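PDB 1SH8: hypothetical protein PA5026 from Pseudomonas aeruginosa, which is of unknown function but belongs to the hotdog-fold DUF4442 family and is probably a thioesterase. Local coordinates for residues P4-T14 / A67-S75; R77-R88 / A138-H149. All blocks are in the same frame, centred on the assembly; numbering follows the deposited sequence.

Interaction 1 (P4-T14 / A67-S75)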
loop_
_atom_site.group_PDB
_atom_site.type_symbol
_atom_site.label_atom_id
_atom_site.label_comp_id
_atom_site.label_asym_id
_atom_site.label_seq_id
_atom_site.Cartn_x
_atom_site.Cartn_y
_atom_site.Cartn_z
ATOM N N PRO A 4 -16.807 -3.901 21.767
ATOM C CA PRO A 4 -17.870 -3.417 20.880
ATOM C C PRO A 4 -18.371 -4.518 19.937
ATOM O O PRO A 4 -19.459 -4.410 19.368
ATOM C CB PRO A 4 -17.198 -2.266 20.132
ATOM C CG PRO A 4 -15.765 -2.702 20.069
ATOM C CD PRO A 4 -15.534 -3.217 21.479
ATOM N N LEU A 5 -17.567 -5.569 19.773
ATOM C CA LEU A 5 -17.926 -6.703 18.917
ATOM C C LEU A 5 -17.392 -8.009 19.494
ATOM O O LEU A 5 -16.341 -8.020 20.138
ATOM C CB LEU A 5 -17.329 -6.556 17.510
ATOM C CG LEU A 5 -17.901 -5.584 16.479
ATOM C CD1 LEU A 5 -17.010 -5.612 15.244
ATOM C CD2 LEU A 5 -19.332 -5.969 16.113
ATOM N N PRO A 6 -18.116 -9.123 19.284
ATOM C CA PRO A 6 -17.644 -10.415 19.796
ATOM C C PRO A 6 -16.448 -10.819 18.920
ATOM O O PRO A 6 -16.351 -10.402 17.765
ATOM C CB PRO A 6 -18.861 -11.325 19.627
ATOM C CG PRO A 6 -19.568 -10.738 18.444
ATOM C CD PRO A 6 -19.456 -9.247 18.682
ATOM N N THR A 7 -15.549 -11.627 19.466
ATOM C CA THR A 7 -14.329 -12.014 18.761
ATOM C C THR A 7 -14.405 -12.655 17.375
ATOM O O THR A 7 -13.693 -12.225 16.457
ATOM C CB THR A 7 -13.467 -12.910 19.653
ATOM O OG1 THR A 7 -13.310 -12.275 20.928
ATOM C CG2 THR A 7 -12.088 -13.117 19.030
ATOM N N GLU A 8 -15.236 -13.678 17.206
ATOM C CA GLU A 8 -15.315 -14.335 15.905
ATOM C C GLU A 8 -15.808 -13.387 14.806
ATOM O O GLU A 8 -15.303 -13.407 13.676
ATOM C CB GLU A 8 -16.208 -15.578 15.985
ATOM C CG GLU A 8 -15.689 -16.647 16.939
ATOM C CD GLU A 8 -14.205 -16.945 16.745
ATOM O OE1 GLU A 8 -13.785 -17.242 15.602
ATOM O OE2 GLU A 8 -13.451 -16.884 17.743
ATOM N N LEU A 9 -16.790 -12.555 15.145
ATOM C CA LEU A 9 -17.325 -11.602 14.191
ATOM C C LEU A 9 -16.250 -10.562 13.859
ATOM O O LEU A 9 -16.078 -10.185 12.694
ATOM C CB LEU A 9 -18.576 -10.933 14.770
ATOM C CG LEU A 9 -19.236 -9.800 13.973
ATOM C CD1 LEU A 9 -19.521 -10.224 12.531
ATOM C CD2 LEU A 9 -20.519 -9.398 14.684
ATOM N N ALA A 10 -15.511 -10.110 14.875
ATOM C CA ALA A 10 -14.457 -9.121 14.643
ATOM C C ALA A 10 -13.396 -9.702 13.713
ATOM O O ALA A 10 -12.908 -9.026 12.806
ATOM C CB ALA A 10 -13.825 -8.694 15.969
ATOM N N ARG A 11 -13.052 -10.966 13.933
ATOM C CA ARG A 11 -12.056 -11.638 13.105
ATOM C C ARG A 11 -12.575 -11.789 11.673
ATOM O O ARG A 11 -11.851 -11.537 10.711
ATOM C CB ARG A 11 -11.713 -13.006 13.711
ATOM C CG ARG A 11 -10.730 -13.841 12.898
ATOM C CD ARG A 11 -11.471 -14.730 11.913
ATOM N NE ARG A 11 -12.366 -15.652 12.611
ATOM C CZ ARG A 11 -13.439 -16.210 12.061
ATOM N NH1 ARG A 11 -14.195 -17.036 12.772
ATOM N NH2 ARG A 11 -13.759 -15.939 10.802
ATOM N N HIS A 12 -13.839 -12.179 11.534
ATOM C CA HIS A 12 -14.425 -12.343 10.212
ATOM C C HIS A 12 -14.391 -11.021 9.445
ATOM O O HIS A 12 -13.985 -10.976 8.282
ATOM C CB HIS A 12 -15.869 -12.849 10.330
ATOM C CG HIS A 12 -16.509 -13.168 9.014
ATOM N ND1 HIS A 12 -17.185 -12.230 8.264
ATOM C CD2 HIS A 12 -16.547 -14.319 8.301
ATOM C CE1 HIS A 12 -17.613 -12.789 7.145
ATOM N NE2 HIS A 12 -17.238 -14.055 7.143
ATOM N N LEU A 13 -14.812 -9.941 10.097
ATOM C CA LEU A 13 -14.819 -8.628 9.450
ATOM C C LEU A 13 -13.405 -8.175 9.083
ATOM O O LEU A 13 -13.174 -7.666 7.987
ATOM C CB LEU A 13 -15.490 -7.595 10.359
ATOM C CG LEU A 13 -16.992 -7.831 10.576
ATOM C CD1 LEU A 13 -17.550 -6.809 11.568
ATOM C CD2 LEU A 13 -17.717 -7.746 9.230
ATOM N N THR A 14 -12.457 -8.377 9.991
ATOM C CA THR A 14 -11.074 -7.985 9.748
ATOM C C THR A 14 -10.481 -8.695 8.533
ATOM O O THR A 14 -9.852 -8.073 7.677
ATOM C CB THR A 14 -10.184 -8.298 10.978
ATOM O OG1 THR A 14 -10.620 -7.517 12.095
ATOM C CG2 THR A 14 -8.722 -7.971 10.688
ATOM N N ALA A 67 -8.479 -2.651 12.007
ATOM C CA ALA A 67 -8.695 -3.726 12.976
ATOM C C ALA A 67 -8.899 -3.156 14.382
ATOM O O ALA A 67 -9.796 -3.593 15.103
ATOM C CB ALA A 67 -7.519 -4.710 12.961
ATOM N N LEU A 68 -8.070 -2.189 14.775
ATOM C CA LEU A 68 -8.208 -1.559 16.095
ATOM C C LEU A 68 -9.566 -0.851 16.184
ATOM O O LEU A 68 -10.202 -0.831 17.235
ATOM C CB LEU A 68 -7.077 -0.555 16.339
ATOM C CG LEU A 68 -5.760 -1.157 16.833
ATOM C CD1 LEU A 68 -4.635 -0.131 16.711
ATOM C CD2 LEU A 68 -5.926 -1.614 18.281
ATOM N N PHE A 69 -10.004 -0.269 15.071
ATOM C CA PHE A 69 -11.303 0.400 15.017
ATOM C C PHE A 69 -12.409 -0.626 15.311
ATOM O O PHE A 69 -13.320 -0.369 16.099
ATOM C CB PHE A 69 -11.511 1.013 13.623
ATOM C CG PHE A 69 -12.959 1.149 13.222
ATOM C CD1 PHE A 69 -13.743 2.191 13.712
ATOM C CD2 PHE A 69 -13.540 0.220 12.366
ATOM C CE1 PHE A 69 -15.086 2.304 13.351
ATOM C CE2 PHE A 69 -14.883 0.326 12.000
ATOM C CZ PHE A 69 -15.656 1.370 12.495
ATOM N N LEU A 70 -12.322 -1.787 14.668
ATOM C CA LEU A 70 -13.309 -2.847 14.864
ATOM C C LEU A 70 -13.337 -3.392 16.292
ATOM O O LEU A 70 -14.396 -3.769 16.797
ATOM C CB LEU A 70 -13.048 -4.007 13.898
ATOM C CG LEU A 70 -13.412 -3.784 12.428
ATOM C CD1 LEU A 70 -12.906 -4.949 11.597
ATOM C CD2 LEU A 70 -14.926 -3.640 12.286
ATOM N N THR A 71 -12.183 -3.443 16.949
ATOM C CA THR A 71 -12.150 -3.972 18.308
ATOM C C THR A 71 -12.305 -2.925 19.401
ATOM O O THR A 71 -12.597 -3.268 20.550
ATOM C CB THR A 71 -10.827 -4.713 18.603
ATOM O OG1 THR A 71 -9.746 -3.769 18.651
ATOM C CG2 THR A 71 -10.550 -5.768 17.546
ATOM N N SER A 72 -12.139 -1.653 19.052
ATOM C CA SER A 72 -12.170 -0.607 20.064
ATOM C C SER A 72 -13.284 0.431 20.030
ATOM O O SER A 72 -13.557 1.070 21.050
ATOM C CB SER A 72 -10.823 0.120 20.056
ATOM O OG SER A 72 -9.757 -0.810 19.985
ATOM N N PHE A 73 -13.918 0.610 18.878
ATOM C CA PHE A 73 -14.968 1.614 18.762
ATOM C C PHE A 73 -16.298 1.054 18.282
ATOM O O PHE A 73 -16.376 -0.088 17.830
ATOM C CB PHE A 73 -14.518 2.715 17.798
ATOM C CG PHE A 73 -13.244 3.393 18.206
ATOM C CD1 PHE A 73 -13.209 4.223 19.325
ATOM C CD2 PHE A 73 -12.070 3.187 17.486
ATOM C CE1 PHE A 73 -12.020 4.841 19.724
ATOM C CE2 PHE A 73 -10.881 3.799 17.874
ATOM C CZ PHE A 73 -10.859 4.628 18.999
ATOM N N ASP A 74 -17.343 1.873 18.414
ATOM C CA ASP A 74 -18.684 1.526 17.947
ATOM C C ASP A 74 -18.498 1.570 16.436
ATOM O O ASP A 74 -18.433 2.652 15.851
ATOM C CB ASP A 74 -19.677 2.604 18.381
ATOM C CG ASP A 74 -21.095 2.314 17.926
ATOM O OD1 ASP A 74 -21.266 1.828 16.788
ATOM O OD2 ASP A 74 -22.033 2.592 18.708
ATOM N N SER A 75 -18.411 0.398 15.810
ATOM C CA SER A 75 -18.155 0.311 14.376
ATOM C C SER A 75 -19.321 0.564 13.431
ATOM O O SER A 75 -19.202 0.356 12.226
ATOM C CB SER A 75 -17.491 -1.033 14.053
ATOM O OG SER A 75 -18.183 -2.101 14.666
#

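Interaction 2 (R77-R88 / A138-H149)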
loop_
_atom_site.group_PDB
_atom_site.type_symbol
_atom_site.label_atom_id
_atom_site.label_comp_id
_atom_site.label_asym_id
_atom_site.label_seq_id
_atom_site.Cartn_x
_atom_site.Cartn_y
_atom_site.Cartn_z
ATOM N N ARG A 77 -21.467 3.416 14.407
ATOM C CA ARG A 77 -21.557 4.859 14.623
ATOM C C ARG A 77 -20.426 5.613 13.915
ATOM O O ARG A 77 -20.622 6.718 13.402
ATOM C CB ARG A 77 -21.505 5.166 16.120
ATOM C CG ARG A 77 -21.602 6.646 16.433
ATOM C CD ARG A 77 -21.403 6.933 17.912
ATOM N NE ARG A 77 -21.543 8.362 18.203
ATOM C CZ ARG A 77 -21.159 8.938 19.340
ATOM N NH1 ARG A 77 -20.604 8.212 20.305
ATOM N NH2 ARG A 77 -21.325 10.245 19.511
ATOM N N PHE A 78 -19.246 4.998 13.892
ATOM C CA PHE A 78 -18.059 5.588 13.273
ATOM C C PHE A 78 -17.489 4.687 12.188
ATOM O O PHE A 78 -17.872 3.529 12.051
ATOM C CB PHE A 78 -16.949 5.781 14.317
ATOM C CG PHE A 78 -17.347 6.617 15.496
ATOM C CD1 PHE A 78 -17.588 7.981 15.352
ATOM C CD2 PHE A 78 -17.463 6.042 16.757
ATOM C CE1 PHE A 78 -17.938 8.759 16.447
ATOM C CE2 PHE A 78 -17.815 6.814 17.865
ATOM C CZ PHE A 78 -18.051 8.173 17.708
ATOM N N TYR A 79 -16.557 5.238 11.421
ATOM C CA TYR A 79 -15.855 4.477 10.400
ATOM C C TYR A 79 -14.470 5.093 10.332
ATOM O O TYR A 79 -14.296 6.284 10.612
ATOM C CB TYR A 79 -16.561 4.548 9.041
ATOM C CG TYR A 79 -16.568 5.905 8.389
ATOM C CD1 TYR A 79 -15.566 6.279 7.493
ATOM C CD2 TYR A 79 -17.597 6.808 8.644
ATOM C CE1 TYR A 79 -15.598 7.521 6.860
ATOM C CE2 TYR A 79 -17.638 8.046 8.023
ATOM C CZ TYR A 79 -16.638 8.398 7.130
ATOM O OH TYR A 79 -16.699 9.626 6.507
ATOM N N PRO A 80 -13.457 4.279 10.011
ATOM C CA PRO A 80 -12.095 4.803 9.926
ATOM C C PRO A 80 -11.662 5.038 8.483
ATOM O O PRO A 80 -12.195 4.430 7.557
ATOM C CB PRO A 80 -11.280 3.698 10.575
ATOM C CG PRO A 80 -11.964 2.451 10.030
ATOM C CD PRO A 80 -13.453 2.802 10.095
ATOM N N ILE A 81 -10.710 5.942 8.299
ATOM C CA ILE A 81 -10.139 6.186 6.982
ATOM C C ILE A 81 -8.664 6.462 7.218
ATOM O O ILE A 81 -8.286 7.010 8.257
ATOM C CB ILE A 81 -10.742 7.409 6.247
ATOM C CG1 ILE A 81 -10.617 8.660 7.110
ATOM C CG2 ILE A 81 -12.176 7.135 5.860
ATOM C CD1 ILE A 81 -10.998 9.926 6.376
ATOM N N VAL A 82 -7.827 6.057 6.277
ATOM C CA VAL A 82 -6.408 6.325 6.411
ATOM C C VAL A 82 -6.153 7.613 5.623
ATOM O O VAL A 82 -6.628 7.756 4.495
ATOM C CB VAL A 82 -5.553 5.136 5.881
ATOM C CG1 VAL A 82 -5.916 4.807 4.441
ATOM C CG2 VAL A 82 -4.073 5.467 6.017
ATOM N N LYS A 83 -5.441 8.560 6.232
ATOM C CA LYS A 83 -5.159 9.843 5.586
ATOM C C LYS A 83 -3.825 9.849 4.849
ATOM O O LYS A 83 -3.727 10.337 3.724
ATOM C CB LYS A 83 -5.164 10.972 6.620
ATOM C CG LYS A 83 -6.475 11.143 7.377
ATOM C CD LYS A 83 -7.663 11.268 6.436
ATOM C CE LYS A 83 -7.530 12.468 5.507
ATOM N NZ LYS A 83 -8.694 12.573 4.575
ATOM N N GLU A 84 -2.787 9.351 5.511
ATOM C CA GLU A 84 -1.467 9.263 4.900
ATOM C C GLU A 84 -0.649 8.208 5.604
ATOM O O GLU A 84 -0.901 7.883 6.765
ATOM C CB GLU A 84 -0.744 10.615 4.890
ATOM C CG GLU A 84 -0.966 11.502 6.081
ATOM C CD GLU A 84 -0.425 12.912 5.848
ATOM O OE1 GLU A 84 -0.947 13.628 4.959
ATOM O OE2 GLU A 84 0.527 13.305 6.548
ATOM N N MET A 85 0.321 7.656 4.891
ATOM C CA MET A 85 1.130 6.592 5.453
ATOM C C MET A 85 2.466 6.476 4.746
ATOM O O MET A 85 2.554 6.619 3.524
ATOM C CB MET A 85 0.364 5.268 5.343
ATOM C CG MET A 85 1.070 4.045 5.921
ATOM S SD MET A 85 -0.011 2.566 5.958
ATOM C CE MET A 85 -1.410 3.171 6.648
ATOM N N THR A 86 3.501 6.232 5.541
ATOM C CA THR A 86 4.850 6.046 5.044
ATOM C C THR A 86 5.240 4.621 5.403
ATOM O O THR A 86 5.011 4.184 6.534
ATOM C CB THR A 86 5.833 7.021 5.720
ATOM O OG1 THR A 86 5.516 8.361 5.327
ATOM C CG2 THR A 86 7.276 6.696 5.324
ATOM N N LEU A 87 5.802 3.897 4.438
ATOM C CA LEU A 87 6.244 2.517 4.653
ATOM C C LEU A 87 7.719 2.441 4.272
ATOM O O LEU A 87 8.077 2.720 3.131
ATOM C CB LEU A 87 5.433 1.547 3.785
ATOM C CG LEU A 87 5.779 0.055 3.912
ATOM C CD1 LEU A 87 5.572 -0.416 5.352
ATOM C CD2 LEU A 87 4.910 -0.757 2.958
ATOM N N ARG A 88 8.571 2.086 5.230
ATOM C CA ARG A 88 10.008 1.999 4.986
ATOM C C ARG A 88 10.432 0.535 4.922
ATOM O O ARG A 88 10.170 -0.239 5.840
ATOM C CB ARG A 88 10.772 2.723 6.103
ATOM C CG ARG A 88 10.290 4.150 6.372
ATOM C CD ARG A 88 11.063 4.798 7.520
ATOM N NE ARG A 88 10.316 5.892 8.145
ATOM C CZ ARG A 88 10.218 7.127 7.656
ATOM N NH1 ARG A 88 10.826 7.459 6.526
ATOM N NH2 ARG A 88 9.492 8.033 8.301
ATOM N N ALA A 138 10.174 -4.215 7.737
ATOM C CA ALA A 138 9.625 -2.938 7.292
ATOM C C ALA A 138 9.054 -2.205 8.498
ATOM O O ALA A 138 8.700 -2.826 9.498
ATOM C CB ALA A 138 8.533 -3.165 6.253
ATOM N N GLU A 139 8.973 -0.884 8.395
ATOM C CA GLU A 139 8.437 -0.060 9.468
ATOM C C GLU A 139 7.523 0.991 8.856
ATOM O O GLU A 139 7.864 1.605 7.845
ATOM C CB GLU A 139 9.585 0.594 10.243
ATOM C CG GLU A 139 10.461 -0.426 10.956
ATOM C CD GLU A 139 11.583 0.204 11.756
ATOM O OE1 GLU A 139 12.568 0.674 11.144
ATOM O OE2 GLU A 139 11.476 0.231 13.003
ATOM N N SER A 140 6.361 1.194 9.469
ATOM C CA SER A 140 5.392 2.159 8.956
ATOM C C SER A 140 4.972 3.223 9.965
ATOM O O SER A 140 5.099 3.044 11.177
ATOM C CB SER A 140 4.131 1.427 8.477
ATOM O OG SER A 140 3.469 0.795 9.565
ATOM N N ALA A 141 4.468 4.330 9.439
ATOM C CA ALA A 141 3.957 5.436 10.242
ATOM C C ALA A 141 2.706 5.868 9.483
ATOM O O ALA A 141 2.781 6.180 8.291
ATOM C CB ALA A 141 4.975 6.578 10.306
ATOM N N ALA A 142 1.559 5.874 10.154
ATOM C CA ALA A 142 0.314 6.231 9.480
ATOM C C ALA A 142 -0.629 7.093 10.304
ATOM O O ALA A 142 -0.657 7.005 11.533
ATOM C CB ALA A 142 -0.406 4.968 9.060
ATOM N N LEU A 143 -1.407 7.914 9.604
ATOM C CA LEU A 143 -2.385 8.796 10.232
ATOM C C LEU A 143 -3.771 8.358 9.790
ATOM O O LEU A 143 -4.052 8.274 8.593
ATOM C CB LEU A 143 -2.161 10.252 9.809
ATOM C CG LEU A 143 -3.122 11.299 10.388
ATOM C CD1 LEU A 143 -2.972 11.380 11.906
ATOM C CD2 LEU A 143 -2.837 12.650 9.759
ATOM N N TYR A 144 -4.626 8.077 10.768
ATOM C CA TYR A 144 -5.997 7.651 10.522
ATOM C C TYR A 144 -6.944 8.666 11.119
ATOM O O TYR A 144 -6.576 9.454 11.990
ATOM C CB TYR A 144 -6.279 6.306 11.199
ATOM C CG TYR A 144 -5.447 5.170 10.681
ATOM C CD1 TYR A 144 -5.881 4.400 9.597
ATOM C CD2 TYR A 144 -4.205 4.876 11.251
ATOM C CE1 TYR A 144 -5.093 3.358 9.092
ATOM C CE2 TYR A 144 -3.410 3.841 10.753
ATOM C CZ TYR A 144 -3.863 3.091 9.675
ATOM O OH TYR A 144 -3.072 2.086 9.167
ATOM N N GLN A 145 -8.182 8.621 10.656
ATOM C CA GLN A 145 -9.201 9.502 11.171
ATOM C C GLN A 145 -10.397 8.626 11.530
ATOM O O GLN A 145 -10.771 7.740 10.758
ATOM C CB GLN A 145 -9.600 10.510 10.097
ATOM C CG GLN A 145 -9.865 11.902 10.611
ATOM C CD GLN A 145 -10.196 12.859 9.490
ATOM O OE1 GLN A 145 -11.239 12.744 8.855
ATOM N NE2 GLN A 145 -9.299 13.801 9.231
ATOM N N LEU A 146 -10.954 8.840 12.719
ATOM C CA LEU A 146 -12.151 8.121 13.155
ATOM C C LEU A 146 -13.245 9.146 12.846
ATOM O O LEU A 146 -13.209 10.266 13.359
ATOM C CB LEU A 146 -12.107 7.836 14.662
ATOM C CG LEU A 146 -13.305 7.079 15.245
ATOM C CD1 LEU A 146 -13.363 5.668 14.658
ATOM C CD2 LEU A 146 -13.185 7.018 16.763
ATOM N N ARG A 147 -14.203 8.779 12.001
ATOM C CA ARG A 147 -15.249 9.720 11.623
ATOM C C ARG A 147 -16.644 9.208 11.901
ATOM O O ARG A 147 -16.904 8.013 11.817
ATOM C CB ARG A 147 -15.145 10.045 10.130
ATOM C CG ARG A 147 -13.793 10.601 9.698
ATOM C CD ARG A 147 -13.756 10.826 8.196
ATOM N NE ARG A 147 -14.783 11.765 7.748
ATOM C CZ ARG A 147 -14.718 13.087 7.897
ATOM N NH1 ARG A 147 -13.671 13.650 8.485
ATOM N NH2 ARG A 147 -15.707 13.851 7.453
ATOM N N SER A 148 -17.548 10.120 12.232
ATOM C CA SER A 148 -18.925 9.723 12.465
ATOM C C SER A 148 -19.634 9.841 11.122
ATOM O O SER A 148 -19.226 10.617 10.256
ATOM C CB SER A 148 -19.591 10.636 13.498
ATOM O OG SER A 148 -19.609 11.980 13.056
ATOM N N HIS A 149 -20.677 9.047 10.930
ATOM C CA HIS A 149 -21.426 9.108 9.687
ATOM C C HIS A 149 -22.256 10.386 9.693
ATOM O O HIS A 149 -22.857 10.741 10.706
ATOM C CB HIS A 149 -22.340 7.887 9.564
ATOM C CG HIS A 149 -21.607 6.612 9.287
ATOM N ND1 HIS A 149 -21.110 6.295 8.041
ATOM C CD2 HIS A 149 -21.282 5.577 10.097
ATOM C CE1 HIS A 149 -20.511 5.118 8.095
ATOM N NE2 HIS A 149 -20.603 4.660 9.332
HETATM O O HOH W 1 -22.716 8.202 13.394
HETATM O O HOH W 2 -19.238 2.301 10.015
HETATM O O HOH W 3 -18.602 11.595 7.489
HETATM O O HOH W 4 -11.125 13.149 5.881
HETATM O O HOH W 5 8.553 4.164 9.495
#

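Interaction 1 (P4-T14 / A67-S75)
Leu70 faces Ala10 where helix 7-14 passes helix 67-72, and the two run nearly antiparallel. Their axes are 10.0 Å apart at closest approach and the N-to-C directions differ by 157°. In this hotdog-fold protein the contact lays the N-terminal helix against the end of the helical segment 64-72. It is made by van der Waals packing, with no hydrogen bond between the two segments.

Leu70 carries most of the contact. Its CG stands beside the backbone N, anti to the carbonyl carbon (chi1 -74°), and its two methyls part from there. CD1 packs on the N-terminal helix beside Leu13 and Thr14, 3.9 Å from Leu13 CB and 3.5 Å from Thr14 OG1. CD2 turns to Leu5, 4.1 Å from Leu5 CD1. The side chains of Leu13 and Leu70 meet at about a right angle. Farther along, Thr14 CG2 touches Ala67 CB at 4.2 Å. Leu31 of strand 27-32 borders both of these residues.

Before the helix, Pro4 lies over the end of helix 67-72. Its ring carbons CB, CG and CD meet the carbonyl oxygens of Thr71 and Phe73, with Pro4 CB 3.3 Å from Phe73 O. Thr71 O is buried here without a polar partner. Ala10 O takes two bonds from Thr14, which arrive from opposite faces of its carbonyl plane: one from Thr14 N, the other from Thr14 OG1 at 2.8 Å.

Interaction 2 (R77-R88 / A138-H149)
Tyr79 and Arg147 form a hydrogen-bonded pair of two antiparallel strands and also meet through their side chains. Tyr79 N gives to Arg147 O at 2.8 Å, and Arg147 N returns a bond to Tyr79 O. With CG between the backbone N and the carbonyl carbon (chi1 67°), the Tyr79 ring lies alongside Arg147. Arg147 CB sits over one ring face in a CH-pi contact. Arg147 NE donates to Tyr79 OH at 3.1 Å, with the oxygen in the guanidinium plane. Arg147 NH1 gives to Gln145 OE1 at 2.6 Å. A water joins that oxygen to Lys83 NZ, and another links Tyr79 OH with Ser148 O.

These strands belong to the antiparallel sheet of the hotdog fold. A classic beta bulge interrupts their ladder: Lys83 and Glu84 both face Leu143. Lys83 N gives to Leu143 O at 2.8 Å, and Leu143 N gives to Glu84 O at 2.9 Å. Beyond it the next hydrogen-bonded pairs are Thr86-Ala141 and Arg88-Glu139.

Residues 84 to 88 pair in an antiparallel ladder with a strand of the second subunit. Arg88 NH1 forms a salt bridge with Glu84 OE1 of the second subunit. Tyr144 OH is hydrogen-bonded to Glu62 O. Next to Tyr79, a water bridges Phe78 O and His149 NE2, 2.8 Å from the latter.

In the fold
Interactions 1 and 2 follow one another in the chain: helix 64-72 leads through a short turn into strand 78-89. Their centres are about 16 Å apart. Phe69 joins them. It lies on the helix of interaction 1, and its ring packs on the strands of interaction 2. Phe69 CE2 is 3.4 Å from Pro80 CD, and Phe69 CD1 is 3.6 Å from Leu146 CD1. Helix 64-72 thus lies between the N-terminal helix and the sheet. In the turn, Asp74 OD1 accepts from Arg77 N. Interaction 1 stays within one subunit, whereas strand 78-89 carries the sheet of interaction 2 on into the second subunit.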